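PDB 6IAQ: dihydrodipicolinate reductase N-terminus domain-containing protein from Mycobacterium smegmatis, which is an NADP-binding amine dehydrogenase, probably catalysing the asymmetric reductive amination of ketones to amines. Local coordinates for residues A23-D28 against T302-C307; Y13-M18 against D50-G55; E91-C96 against A103-E108. All coordinates share one frame; numbering follows the deposited sequence.

Contact 1 of 3, residues A23-D28 against T302-C307. With NAP (NADP nicotinamide-adenine-dinucleotide phosphate), chain F.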
loop_
_atom_site.group_PDB
_atom_site.type_symbol
_atom_site.label_atom_id
_atom_site.label_comp_id
_atom_site.label_asym_id
_atom_site.label_seq_id
_atom_site.Cartn_x
_atom_site.Cartn_y
_atom_site.Cartn_z
ATOM N N ALA A 23 -19.456 -3.186 15.854
ATOM C CA ALA A 23 -20.920 -2.985 15.834
ATOM C C ALA A 23 -21.218 -1.502 15.600
ATOM O O ALA A 23 -22.010 -1.194 14.692
ATOM C CB ALA A 23 -21.537 -3.525 17.103
ATOM N N GLY A 24 -20.565 -0.609 16.338
ATOM C CA GLY A 24 -20.747 0.846 16.241
ATOM C C GLY A 24 -20.356 1.354 14.859
ATOM O O GLY A 24 -21.072 2.242 14.326
ATOM N N MET A 25 -19.273 0.815 14.281
ATOM C CA MET A 25 -18.822 1.203 12.923
ATOM C C MET A 25 -19.851 0.698 11.899
ATOM O O MET A 25 -20.117 1.425 10.955
ATOM C CB MET A 25 -17.445 0.625 12.584
ATOM C CG MET A 25 -16.308 1.218 13.395
ATOM S SD MET A 25 -14.761 0.322 13.120
ATOM C CE MET A 25 -13.684 1.319 14.134
ATOM N N LEU A 26 -20.399 -0.505 12.059
ATOM C CA LEU A 26 -21.430 -1.050 11.126
ATOM C C LEU A 26 -22.612 -0.064 11.091
ATOM O O LEU A 26 -23.053 0.326 9.997
ATOM C CB LEU A 26 -21.907 -2.436 11.568
ATOM C CG LEU A 26 -20.911 -3.586 11.457
ATOM C CD1 LEU A 26 -21.488 -4.856 12.072
ATOM C CD2 LEU A 26 -20.497 -3.839 10.030
ATOM N N LEU A 27 -23.082 0.374 12.249
ATOM C CA LEU A 27 -24.223 1.322 12.354
ATOM C C LEU A 27 -23.859 2.645 11.655
ATOM O O LEU A 27 -24.668 3.115 10.852
ATOM C CB LEU A 27 -24.569 1.512 13.831
ATOM C CG LEU A 27 -25.076 0.255 14.540
ATOM C CD1 LEU A 27 -25.257 0.518 16.018
ATOM C CD2 LEU A 27 -26.380 -0.205 13.927
ATOM N N ASP A 28 -22.655 3.178 11.873
ATOM C CA ASP A 28 -22.151 4.408 11.203
ATOM C C ASP A 28 -22.163 4.250 9.675
ATOM O O ASP A 28 -22.362 5.263 9.014
ATOM C CB ASP A 28 -20.746 4.788 11.673
ATOM C CG ASP A 28 -20.710 5.327 13.099
ATOM O OD1 ASP A 28 -21.801 5.544 13.666
ATOM O OD2 ASP A 28 -19.593 5.525 13.653
ATOM N N THR A 302 -3.366 -0.232 16.113
ATOM C CA THR A 302 -3.661 -1.661 15.831
ATOM C C THR A 302 -5.136 -1.955 16.158
ATOM O O THR A 302 -5.817 -2.538 15.352
ATOM C CB THR A 302 -2.720 -2.573 16.621
ATOM O OG1 THR A 302 -1.382 -2.109 16.417
ATOM C CG2 THR A 302 -2.845 -4.042 16.246
ATOM N N GLN A 303 -5.596 -1.579 17.334
ATOM C CA GLN A 303 -6.966 -1.878 17.804
ATOM C C GLN A 303 -7.984 -1.284 16.821
ATOM O O GLN A 303 -8.880 -1.991 16.385
ATOM C CB GLN A 303 -7.172 -1.317 19.216
ATOM C CG GLN A 303 -8.499 -1.749 19.833
ATOM C CD GLN A 303 -8.926 -0.811 20.932
ATOM O OE1 GLN A 303 -9.302 0.326 20.675
ATOM N NE2 GLN A 303 -8.866 -1.281 22.161
ATOM N N THR A 304 -7.888 -0.008 16.494
ATOM C CA THR A 304 -8.920 0.631 15.659
ATOM C C THR A 304 -8.872 0.008 14.264
ATOM O O THR A 304 -9.972 -0.281 13.737
ATOM C CB THR A 304 -8.788 2.152 15.610
ATOM O OG1 THR A 304 -8.724 2.662 16.936
ATOM C CG2 THR A 304 -9.935 2.804 14.866
ATOM N N THR A 305 -7.687 -0.177 13.669
ATOM C CA THR A 305 -7.565 -0.625 12.256
ATOM C C THR A 305 -7.832 -2.136 12.165
ATOM O O THR A 305 -8.104 -2.630 11.046
ATOM C CB THR A 305 -6.236 -0.221 11.609
ATOM O OG1 THR A 305 -5.150 -0.846 12.304
ATOM C CG2 THR A 305 -6.038 1.284 11.567
ATOM N N THR A 306 -7.790 -2.884 13.261
ATOM C CA THR A 306 -8.337 -4.260 13.255
ATOM C C THR A 306 -9.802 -4.183 12.797
ATOM O O THR A 306 -10.230 -4.922 11.876
ATOM C CB THR A 306 -8.248 -4.909 14.636
ATOM O OG1 THR A 306 -6.892 -5.176 14.956
ATOM C CG2 THR A 306 -9.053 -6.183 14.730
ATOM N N CYS A 307 -10.546 -3.270 13.393
ATOM C CA CYS A 307 -12.032 -3.181 13.272
ATOM C C CYS A 307 -12.395 -2.485 11.953
ATOM O O CYS A 307 -13.262 -3.007 11.240
ATOM C CB CYS A 307 -12.582 -2.474 14.501
ATOM S SG CYS A 307 -12.237 -3.443 15.993
HETATM P PA NAP F . -12.866 -11.223 23.439
HETATM O O1A NAP F . -13.171 -9.901 23.967
HETATM O O2A NAP F . -12.445 -12.430 24.328
HETATM O O5B NAP F . -14.163 -11.662 22.549
HETATM C C5B NAP F . -14.386 -13.009 22.110
HETATM C C4B NAP F . -15.889 -13.222 21.994
HETATM O O4B NAP F . -16.192 -14.521 21.491
HETATM C C3B NAP F . -16.674 -13.085 23.327
HETATM O O3B NAP F . -17.744 -12.159 23.021
HETATM C C2B NAP F . -17.271 -14.458 23.625
HETATM O O2B NAP F . -18.617 -14.411 24.147
HETATM C C1B NAP F . -17.382 -14.963 22.220
HETATM N N9A NAP F . -17.448 -16.410 22.023
HETATM C C8A NAP F . -16.565 -17.365 22.380
HETATM N N7A NAP F . -17.001 -18.539 21.910
HETATM C C5A NAP F . -18.118 -18.301 21.182
HETATM C C6A NAP F . -19.092 -19.077 20.373
HETATM N N6A NAP F . -18.965 -20.389 20.226
HETATM N N1A NAP F . -20.108 -18.431 19.804
HETATM C C2A NAP F . -20.293 -17.098 19.901
HETATM N N3A NAP F . -19.459 -16.305 20.612
HETATM C C4A NAP F . -18.416 -16.893 21.265
HETATM O O3 NAP F . -11.674 -11.162 22.308
HETATM P PN NAP F . -11.486 -9.964 21.177
HETATM O O1N NAP F . -10.441 -8.963 21.563
HETATM O O2N NAP F . -12.809 -9.443 20.736
HETATM O O5D NAP F . -10.862 -10.992 20.123
HETATM C C5D NAP F . -11.576 -12.028 19.437
HETATM C C4D NAP F . -10.741 -12.815 18.466
HETATM O O4D NAP F . -10.327 -11.905 17.395
HETATM C C3D NAP F . -9.532 -13.409 19.132
HETATM O O3D NAP F . -9.268 -14.734 18.705
HETATM C C2D NAP F . -8.403 -12.472 18.682
HETATM O O2D NAP F . -7.149 -13.165 18.726
HETATM C C1D NAP F . -8.913 -12.041 17.276
HETATM N N1N NAP F . -8.336 -10.753 16.853
HETATM C C2N NAP F . -7.777 -10.695 15.659
HETATM C C3N NAP F . -7.167 -9.517 15.249
HETATM C C7N NAP F . -6.559 -9.390 13.870
HETATM O O7N NAP F . -5.906 -8.367 13.664
HETATM N N7N NAP F . -6.760 -10.322 12.921
HETATM C C4N NAP F . -7.174 -8.415 16.104
HETATM C C5N NAP F . -7.775 -8.499 17.356
HETATM C C6N NAP F . -8.354 -9.699 17.689
HETATM P P2B NAP F . -18.968 -13.737 25.552
HETATM O O1X NAP F . -18.763 -12.255 25.432
HETATM O O2X NAP F . -20.477 -13.924 25.693
HETATM O O3X NAP F . -18.040 -14.559 26.453
#
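The carbonyl oxygen Thr-302 O is gripped twice by Thr-306, whose N and OG1 reach it from opposite faces of the carbonyl plane. The hydroxyl bond, Thr-306 OG1 to Thr-302 O, is 2.9 Å long and meets the C=O at 138°, with the donor above the carbonyl plane. It fixes the rotation of Thr-306, and both branches lie near the cofactor, CG2 nearest. This methyl comes within 3.2 Å of nicotinamide C4N, a tight approach from one face of the ring at the carbon that carries the transferable hydride in NADPH.

Across the contact itself the packing is apolar and rests largely on one side chain, Met-25. Its chain runs straight out beyond CG (chi2 172°, chi3 177°), long enough to span the gap between the two helices. The sulfur SD comes to rest 3.8 Å from Cys-307 CB. Beyond it, Met-25 CE stands 4.1 Å from the carbonyl oxygen Thr-304 O and equally far from the methyl Thr-304 CG2.

Met-25 lies on helix 17-28, the first helix of the Rossmann nucleotide-binding fold, while helix 302-312 belongs to the C-terminal sequence family, so this thioether is one of the points where two chain regions far apart in sequence meet. Further along helix 302-312, Thr-308 and Val-311 also pack on Met-25. His-157 of the second subunit touches Met-25 too, and Pro-291 of that subunit lies on Thr-304, which places this helix pair beside the dimer interface. Cys-307 also packs on Met-18 and Val-22 of helix 17-28.

Contact 2 of 3, residues Y13-M18 against D50-G55. With NAP (NADP nicotinamide-adenine-dinucleotide phosphate), chain F.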
loop_
_atom_site.group_PDB
_atom_site.type_symbol
_atom_site.label_atom_id
_atom_site.label_comp_id
_atom_site.label_asym_id
_atom_site.label_seq_id
_atom_site.Cartn_x
_atom_site.Cartn_y
_atom_site.Cartn_z
ATOM N N TYR A 13 -21.189 -11.865 15.168
ATOM C CA TYR A 13 -20.864 -13.199 15.689
ATOM C C TYR A 13 -19.729 -13.037 16.711
ATOM O O TYR A 13 -18.541 -12.855 16.304
ATOM C CB TYR A 13 -20.531 -14.101 14.504
ATOM C CG TYR A 13 -20.715 -15.579 14.706
ATOM C CD1 TYR A 13 -20.547 -16.172 15.948
ATOM C CD2 TYR A 13 -21.016 -16.395 13.635
ATOM C CE1 TYR A 13 -20.649 -17.540 16.108
ATOM C CE2 TYR A 13 -21.154 -17.763 13.787
ATOM C CZ TYR A 13 -20.987 -18.335 15.034
ATOM O OH TYR A 13 -21.102 -19.682 15.193
ATOM N N GLY A 14 -20.092 -13.115 17.999
ATOM C CA GLY A 14 -19.249 -12.725 19.136
ATOM C C GLY A 14 -19.482 -11.260 19.431
ATOM O O GLY A 14 -19.712 -10.478 18.489
ATOM N N VAL A 15 -19.490 -10.895 20.702
ATOM C CA VAL A 15 -19.801 -9.522 21.170
ATOM C C VAL A 15 -18.754 -9.141 22.214
ATOM O O VAL A 15 -19.138 -8.706 23.312
ATOM C CB VAL A 15 -21.233 -9.409 21.706
ATOM C CG1 VAL A 15 -21.618 -7.948 21.821
ATOM C CG2 VAL A 15 -22.219 -10.127 20.810
ATOM N N GLY A 16 -17.476 -9.281 21.856
ATOM C CA GLY A 16 -16.378 -9.045 22.801
ATOM C C GLY A 16 -15.739 -7.710 22.555
ATOM O O GLY A 16 -16.424 -6.792 22.031
ATOM N N ALA A 17 -14.464 -7.571 22.896
ATOM C CA ALA A 17 -13.760 -6.268 22.794
ATOM C C ALA A 17 -13.830 -5.762 21.337
ATOM O O ALA A 17 -14.162 -4.564 21.121
ATOM C CB ALA A 17 -12.331 -6.421 23.260
ATOM N N MET A 18 -13.542 -6.617 20.360
ATOM C CA MET A 18 -13.454 -6.158 18.945
ATOM C C MET A 18 -14.865 -5.958 18.358
ATOM O O MET A 18 -15.119 -4.874 17.804
ATOM C CB MET A 18 -12.622 -7.102 18.069
ATOM C CG MET A 18 -11.117 -7.116 18.457
ATOM S SD MET A 18 -10.359 -5.482 18.498
ATOM C CE MET A 18 -10.554 -4.979 20.207
ATOM N N ASP A 50 -28.160 -2.157 24.218
ATOM C CA ASP A 50 -27.985 -2.037 25.697
ATOM C C ASP A 50 -26.641 -2.647 26.081
ATOM O O ASP A 50 -25.902 -2.028 26.854
ATOM C CB ASP A 50 -29.097 -2.735 26.476
ATOM C CG ASP A 50 -30.455 -2.058 26.347
ATOM O OD1 ASP A 50 -30.493 -0.829 26.084
ATOM O OD2 ASP A 50 -31.467 -2.768 26.477
ATOM N N LEU A 51 -26.348 -3.824 25.539
ATOM C CA LEU A 51 -25.139 -4.606 25.881
ATOM C C LEU A 51 -23.889 -3.811 25.487
ATOM O O LEU A 51 -22.885 -3.946 26.178
ATOM C CB LEU A 51 -25.228 -5.960 25.171
ATOM C CG LEU A 51 -24.124 -6.948 25.508
ATOM C CD1 LEU A 51 -24.034 -7.150 27.023
ATOM C CD2 LEU A 51 -24.368 -8.257 24.776
ATOM N N LEU A 52 -23.974 -2.987 24.438
ATOM C CA LEU A 52 -22.857 -2.139 23.929
ATOM C C LEU A 52 -22.913 -0.727 24.518
ATOM O O LEU A 52 -21.997 0.042 24.234
ATOM C CB LEU A 52 -22.923 -2.054 22.399
ATOM C CG LEU A 52 -22.873 -3.375 21.637
ATOM C CD1 LEU A 52 -23.034 -3.133 20.146
ATOM C CD2 LEU A 52 -21.619 -4.168 21.936
ATOM N N GLY A 53 -23.949 -0.376 25.277
ATOM C CA GLY A 53 -24.049 0.935 25.953
ATOM C C GLY A 53 -24.243 2.079 24.971
ATOM O O GLY A 53 -23.713 3.177 25.215
ATOM N N LEU A 54 -24.964 1.829 23.878
ATOM C CA LEU A 54 -25.549 2.864 22.985
ATOM C C LEU A 54 -26.844 3.279 23.681
ATOM O O LEU A 54 -27.536 2.372 24.186
ATOM C CB LEU A 54 -25.856 2.266 21.605
ATOM C CG LEU A 54 -24.890 1.196 21.077
ATOM C CD1 LEU A 54 -25.341 0.686 19.723
ATOM C CD2 LEU A 54 -23.461 1.706 21.013
ATOM N N GLY A 55 -27.187 4.567 23.688
ATOM C CA GLY A 55 -28.403 5.072 24.358
ATOM C C GLY A 55 -29.691 4.618 23.685
ATOM O O GLY A 55 -30.760 4.894 24.246
HETATM P PA NAP F . -12.866 -11.223 23.439
HETATM O O1A NAP F . -13.171 -9.901 23.967
HETATM O O2A NAP F . -12.445 -12.430 24.328
HETATM O O5B NAP F . -14.163 -11.662 22.549
HETATM C C5B NAP F . -14.386 -13.009 22.110
HETATM C C4B NAP F . -15.889 -13.222 21.994
HETATM O O4B NAP F . -16.192 -14.521 21.491
HETATM C C3B NAP F . -16.674 -13.085 23.327
HETATM O O3B NAP F . -17.744 -12.159 23.021
HETATM C C2B NAP F . -17.271 -14.458 23.625
HETATM O O2B NAP F . -18.617 -14.411 24.147
HETATM C C1B NAP F . -17.382 -14.963 22.220
HETATM N N9A NAP F . -17.448 -16.410 22.023
HETATM C C8A NAP F . -16.565 -17.365 22.380
HETATM N N7A NAP F . -17.001 -18.539 21.910
HETATM C C5A NAP F . -18.118 -18.301 21.182
HETATM C C6A NAP F . -19.092 -19.077 20.373
HETATM N N6A NAP F . -18.965 -20.389 20.226
HETATM N N1A NAP F . -20.108 -18.431 19.804
HETATM C C2A NAP F . -20.293 -17.098 19.901
HETATM N N3A NAP F . -19.459 -16.305 20.612
HETATM C C4A NAP F . -18.416 -16.893 21.265
HETATM O O3 NAP F . -11.674 -11.162 22.308
HETATM P PN NAP F . -11.486 -9.964 21.177
HETATM O O1N NAP F . -10.441 -8.963 21.563
HETATM O O2N NAP F . -12.809 -9.443 20.736
HETATM O O5D NAP F . -10.862 -10.992 20.123
HETATM C C5D NAP F . -11.576 -12.028 19.437
HETATM C C4D NAP F . -10.741 -12.815 18.466
HETATM O O4D NAP F . -10.327 -11.905 17.395
HETATM C C3D NAP F . -9.532 -13.409 19.132
HETATM O O3D NAP F . -9.268 -14.734 18.705
HETATM C C2D NAP F . -8.403 -12.472 18.682
HETATM O O2D NAP F . -7.149 -13.165 18.726
HETATM C C1D NAP F . -8.913 -12.041 17.276
HETATM N N1N NAP F . -8.336 -10.753 16.853
HETATM C C2N NAP F . -7.777 -10.695 15.659
HETATM C C3N NAP F . -7.167 -9.517 15.249
HETATM C C7N NAP F . -6.559 -9.390 13.870
HETATM O O7N NAP F . -5.906 -8.367 13.664
HETATM N N7N NAP F . -6.760 -10.322 12.921
HETATM C C4N NAP F . -7.174 -8.415 16.104
HETATM C C5N NAP F . -7.775 -8.499 17.356
HETATM C C6N NAP F . -8.354 -9.699 17.689
HETATM P P2B NAP F . -18.968 -13.737 25.552
HETATM O O1X NAP F . -18.763 -12.255 25.432
HETATM O O2X NAP F . -20.477 -13.924 25.693
HETATM O O3X NAP F . -18.040 -14.559 26.453
#
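Val-15 meets Leu-51 and Leu-52 in a small apolar contact at the back of the glycine-rich loop of the Rossmann fold, where strand 9-13 gives way to helix 17-28. Gly-14 and Gly-16 are the two glycines of a GxGxx dinucleotide-binding turn, and Val-15 between them sends its side chain away from the cofactor.

With CG1 anti to the backbone N (chi1 -165°), that methyl alone does the touching. Leu-52 CD2 lies 3.8 Å from Val-15 CG1, the two side chains meeting at about a right angle. The CD2 methyl of Leu-51 approaches the same Val-15 CG1 more obliquely, at 4.0 Å. Both leucines lie just before the turn closed at Gly-53 by a Schellman motif. Leu-52 also reaches Ser-20 and Ala-23, so it packs against helix 17-28 as well as the loop.

The opposite side of the loop belongs to NADP. Gly-16 is the N-cap of helix 17-28, and its lack of a side chain lets the cofactor oxygen O5B come close. The backbone amides of the first turn then take the diphosphate: Ala-17 N gives a nearly straight bond to O1A at 174°, and the helix dipole should favour the negative charge there. At the adenine end, the edge of the Tyr-13 ring lies against the base, with CE1 3.8 Å from C2A. Val-15 N donates to O3B of the adenine-side ribose at 3.2 Å in a bond bent to 143°, while Met-18 N binds the nicotinamide-side phosphate through O2N at 2.9 Å.

Contact 3 of 3, residues E91-C96 against A103-E108. With NAP (NADP nicotinamide-adenine-dinucleotide phosphate), chain F; EDO (1,2-ethanediol), chain E.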
loop_
_atom_site.group_PDB
_atom_site.type_symbol
_atom_site.label_atom_id
_atom_site.label_comp_id
_atom_site.label_asym_id
_atom_site.label_seq_id
_atom_site.Cartn_x
_atom_site.Cartn_y
_atom_site.Cartn_z
ATOM N N GLU A 91 -15.594 -24.406 13.694
ATOM C CA GLU A 91 -16.951 -24.595 14.271
ATOM C C GLU A 91 -17.867 -23.447 13.807
ATOM O O GLU A 91 -18.963 -23.757 13.284
ATOM C CB GLU A 91 -16.872 -24.700 15.797
ATOM C CG GLU A 91 -18.190 -25.086 16.425
ATOM C CD GLU A 91 -18.224 -24.922 17.930
ATOM O OE1 GLU A 91 -17.271 -25.380 18.593
ATOM O OE2 GLU A 91 -19.167 -24.280 18.416
ATOM N N GLN A 92 -17.454 -22.178 13.951
ATOM C CA GLN A 92 -18.291 -21.019 13.556
ATOM C C GLN A 92 -18.349 -20.922 12.026
ATOM O O GLN A 92 -19.439 -20.585 11.498
ATOM C CB GLN A 92 -17.789 -19.717 14.179
ATOM C CG GLN A 92 -17.868 -19.716 15.695
ATOM C CD GLN A 92 -16.794 -20.508 16.380
ATOM O OE1 GLN A 92 -15.631 -20.487 15.980
ATOM N NE2 GLN A 92 -17.168 -21.190 17.458
ATOM N N LEU A 93 -17.237 -21.199 11.336
ATOM C CA LEU A 93 -17.167 -21.018 9.863
ATOM C C LEU A 93 -18.035 -22.102 9.181
ATOM O O LEU A 93 -18.643 -21.774 8.135
ATOM C CB LEU A 93 -15.702 -21.031 9.398
ATOM C CG LEU A 93 -14.857 -19.830 9.854
ATOM C CD1 LEU A 93 -13.377 -20.006 9.580
ATOM C CD2 LEU A 93 -15.331 -18.572 9.179
ATOM N N ARG A 94 -18.111 -23.322 9.742
ATOM C CA ARG A 94 -18.999 -24.402 9.218
ATOM C C ARG A 94 -20.462 -23.929 9.261
ATOM O O ARG A 94 -21.184 -24.076 8.252
ATOM C CB ARG A 94 -18.868 -25.712 9.985
ATOM C CG ARG A 94 -17.472 -26.320 9.899
ATOM C CD ARG A 94 -17.318 -27.829 9.756
ATOM N NE ARG A 94 -16.751 -28.385 10.969
ATOM C CZ ARG A 94 -15.668 -29.162 11.055
ATOM N NH1 ARG A 94 -14.977 -29.514 9.982
ATOM N NH2 ARG A 94 -15.227 -29.522 12.243
ATOM N N ILE A 95 -20.892 -23.383 10.397
ATOM C CA ILE A 95 -22.284 -22.906 10.588
ATOM C C ILE A 95 -22.588 -21.816 9.529
ATOM O O ILE A 95 -23.697 -21.839 8.907
ATOM C CB ILE A 95 -22.487 -22.446 12.048
ATOM C CG1 ILE A 95 -22.462 -23.636 13.015
ATOM C CG2 ILE A 95 -23.747 -21.590 12.211
ATOM C CD1 ILE A 95 -22.299 -23.254 14.469
ATOM N N CYS A 96 -21.660 -20.886 9.277
ATOM C CA CYS A 96 -21.880 -19.790 8.292
ATOM C C CYS A 96 -22.005 -20.379 6.879
ATOM O O CYS A 96 -23.022 -20.093 6.178
ATOM C CB CYS A 96 -20.768 -18.751 8.372
ATOM S SG CYS A 96 -20.902 -17.762 9.876
ATOM N N ALA A 103 -18.961 -14.737 5.379
ATOM C CA ALA A 103 -18.323 -14.490 6.693
ATOM C C ALA A 103 -17.011 -13.728 6.497
ATOM O O ALA A 103 -16.186 -14.143 5.684
ATOM C CB ALA A 103 -18.113 -15.787 7.449
ATOM N N VAL A 104 -16.877 -12.628 7.226
ATOM C CA VAL A 104 -15.577 -11.935 7.433
ATOM C C VAL A 104 -15.199 -12.206 8.902
ATOM O O VAL A 104 -16.092 -12.135 9.760
ATOM C CB VAL A 104 -15.728 -10.454 7.034
ATOM C CG1 VAL A 104 -16.653 -9.680 7.962
ATOM C CG2 VAL A 104 -14.387 -9.785 6.889
ATOM N N THR A 105 -13.964 -12.612 9.163
ATOM C CA THR A 105 -13.520 -13.014 10.519
ATOM C C THR A 105 -12.150 -12.416 10.857
ATOM O O THR A 105 -11.304 -12.312 9.946
ATOM C CB THR A 105 -13.499 -14.537 10.660
ATOM O OG1 THR A 105 -13.174 -14.873 12.012
ATOM C CG2 THR A 105 -12.528 -15.228 9.735
ATOM N N LEU A 106 -11.932 -12.138 12.140
ATOM C CA LEU A 106 -10.624 -11.671 12.667
ATOM C C LEU A 106 -9.692 -12.845 12.882
ATOM O O LEU A 106 -8.529 -12.567 13.234
ATOM C CB LEU A 106 -10.845 -10.901 13.973
ATOM C CG LEU A 106 -11.539 -9.564 13.801
ATOM C CD1 LEU A 106 -11.568 -8.829 15.112
ATOM C CD2 LEU A 106 -10.916 -8.747 12.661
ATOM N N SER A 107 -10.146 -14.111 12.735
ATOM C CA SER A 107 -9.280 -15.284 13.000
ATOM C C SER A 107 -7.915 -15.093 12.307
ATOM O O SER A 107 -7.886 -15.060 11.084
ATOM C CB SER A 107 -9.940 -16.584 12.606
ATOM O OG SER A 107 -11.055 -16.845 13.454
ATOM N N GLU A 108 -6.822 -15.018 13.077
ATOM C CA GLU A 108 -5.477 -14.671 12.549
ATOM C C GLU A 108 -5.039 -15.761 11.565
ATOM O O GLU A 108 -4.416 -15.442 10.551
ATOM C CB GLU A 108 -4.458 -14.459 13.683
ATOM C CG GLU A 108 -4.710 -13.183 14.478
ATOM C CD GLU A 108 -5.608 -13.309 15.688
ATOM O OE1 GLU A 108 -6.392 -14.297 15.740
ATOM O OE2 GLU A 108 -5.553 -12.401 16.559
HETATM P PA NAP F . -12.866 -11.223 23.439
HETATM O O1A NAP F . -13.171 -9.901 23.967
HETATM O O2A NAP F . -12.445 -12.430 24.328
HETATM O O5B NAP F . -14.163 -11.662 22.549
HETATM C C5B NAP F . -14.386 -13.009 22.110
HETATM C C4B NAP F . -15.889 -13.222 21.994
HETATM O O4B NAP F . -16.192 -14.521 21.491
HETATM C C3B NAP F . -16.674 -13.085 23.327
HETATM O O3B NAP F . -17.744 -12.159 23.021
HETATM C C2B NAP F . -17.271 -14.458 23.625
HETATM O O2B NAP F . -18.617 -14.411 24.147
HETATM C C1B NAP F . -17.382 -14.963 22.220
HETATM N N9A NAP F . -17.448 -16.410 22.023
HETATM C C8A NAP F . -16.565 -17.365 22.380
HETATM N N7A NAP F . -17.001 -18.539 21.910
HETATM C C5A NAP F . -18.118 -18.301 21.182
HETATM C C6A NAP F . -19.092 -19.077 20.373
HETATM N N6A NAP F . -18.965 -20.389 20.226
HETATM N N1A NAP F . -20.108 -18.431 19.804
HETATM C C2A NAP F . -20.293 -17.098 19.901
HETATM N N3A NAP F . -19.459 -16.305 20.612
HETATM C C4A NAP F . -18.416 -16.893 21.265
HETATM O O3 NAP F . -11.674 -11.162 22.308
HETATM P PN NAP F . -11.486 -9.964 21.177
HETATM O O1N NAP F . -10.441 -8.963 21.563
HETATM O O2N NAP F . -12.809 -9.443 20.736
HETATM O O5D NAP F . -10.862 -10.992 20.123
HETATM C C5D NAP F . -11.576 -12.028 19.437
HETATM C C4D NAP F . -10.741 -12.815 18.466
HETATM O O4D NAP F . -10.327 -11.905 17.395
HETATM C C3D NAP F . -9.532 -13.409 19.132
HETATM O O3D NAP F . -9.268 -14.734 18.705
HETATM C C2D NAP F . -8.403 -12.472 18.682
HETATM O O2D NAP F . -7.149 -13.165 18.726
HETATM C C1D NAP F . -8.913 -12.041 17.276
HETATM N N1N NAP F . -8.336 -10.753 16.853
HETATM C C2N NAP F . -7.777 -10.695 15.659
HETATM C C3N NAP F . -7.167 -9.517 15.249
HETATM C C7N NAP F . -6.559 -9.390 13.870
HETATM O O7N NAP F . -5.906 -8.367 13.664
HETATM N N7N NAP F . -6.760 -10.322 12.921
HETATM C C4N NAP F . -7.174 -8.415 16.104
HETATM C C5N NAP F . -7.775 -8.499 17.356
HETATM C C6N NAP F . -8.354 -9.699 17.689
HETATM P P2B NAP F . -18.968 -13.737 25.552
HETATM O O1X NAP F . -18.763 -12.255 25.432
HETATM O O2X NAP F . -20.477 -13.924 25.693
HETATM O O3X NAP F . -18.040 -14.559 26.453
HETATM C C1 EDO E . -3.458 -9.257 16.953
HETATM O O1 EDO E . -3.833 -10.304 16.104
HETATM C C2 EDO E . -2.877 -8.138 16.163
HETATM O O2 EDO E . -3.880 -7.238 15.697
#
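Leu-93 CG and Cys-96 SG both stand beside the backbone N and anti to the carbonyl carbon (chi1 -68° and -72°), which brings the Leu-93 branch and the Cys-96 sulfur from helix 91-96 to strand 103-105. In Leu-93 the CD2 branch does the touching, 4.3 Å from Ala-103 CB and 4.4 Å from the methyl Thr-105 CG2. Cys-96 CB itself points at the strand and meets the same methyl, 4.1 Å from Ala-103 CB, so Ala-103 CB touches both helical side chains.

Helix and strand run almost antiparallel, 162° between their directions, as the second half of a beta-alpha-beta crossover that leads from strand 77-80 through helix 86-98 to strand 102-105. Ile-80 of the preceding strand packs on Leu-93, Cys-96 and Ala-103, completing the layer.

Past the end of the strand, the chain turns into the cofactor site. The carboxamide nitrogen N7N of NADP donates to Leu-106 O at 2.9 Å in a nearly straight bond, which fixes the rotation of the amide. Leu-106 CB lies over one face of the nicotinamide, 3.5 Å from C2N. Glu-108 lies on the other side of the ring plane, CD 3.4 Å from C2N; its OE2 accepts from O2D of the nicotinamide ribose at 2.8 Å and also from O1 of a 1,2-ethanediol, while OE1 is hydrogen-bonded to Ser-84 OG.

The diol is probably from the crystallisation liquor. With Leu-106 and Thr-306 on the other face, its bond to Glu-108 is consistent with a substrate site where the carboxylate can meet a polar ligand group.

In the fold
Along the chain, contact 2 closes before contact 3 opens, while contact 1 opens on helix 17-28, between the two segments of contact 2, and closes after both, on helix 302-312. Contacts 2 and 3 belong to the parallel Rossmann sheet and its helices, their centres about 19 Å apart. The centre of contact 1 lies about 12 Å from that of contact 2, with which it shares helix 17-28, and about 18 Å from that of contact 3. Tyr-13 links contacts 2 and 3 by packing on Gln-92 and Cys-96; Met-18 and Thr-306 both meet Leu-106. All three reach NADP: adenine, diphosphate and nicotinamide are held by parts of the chain that also pack together.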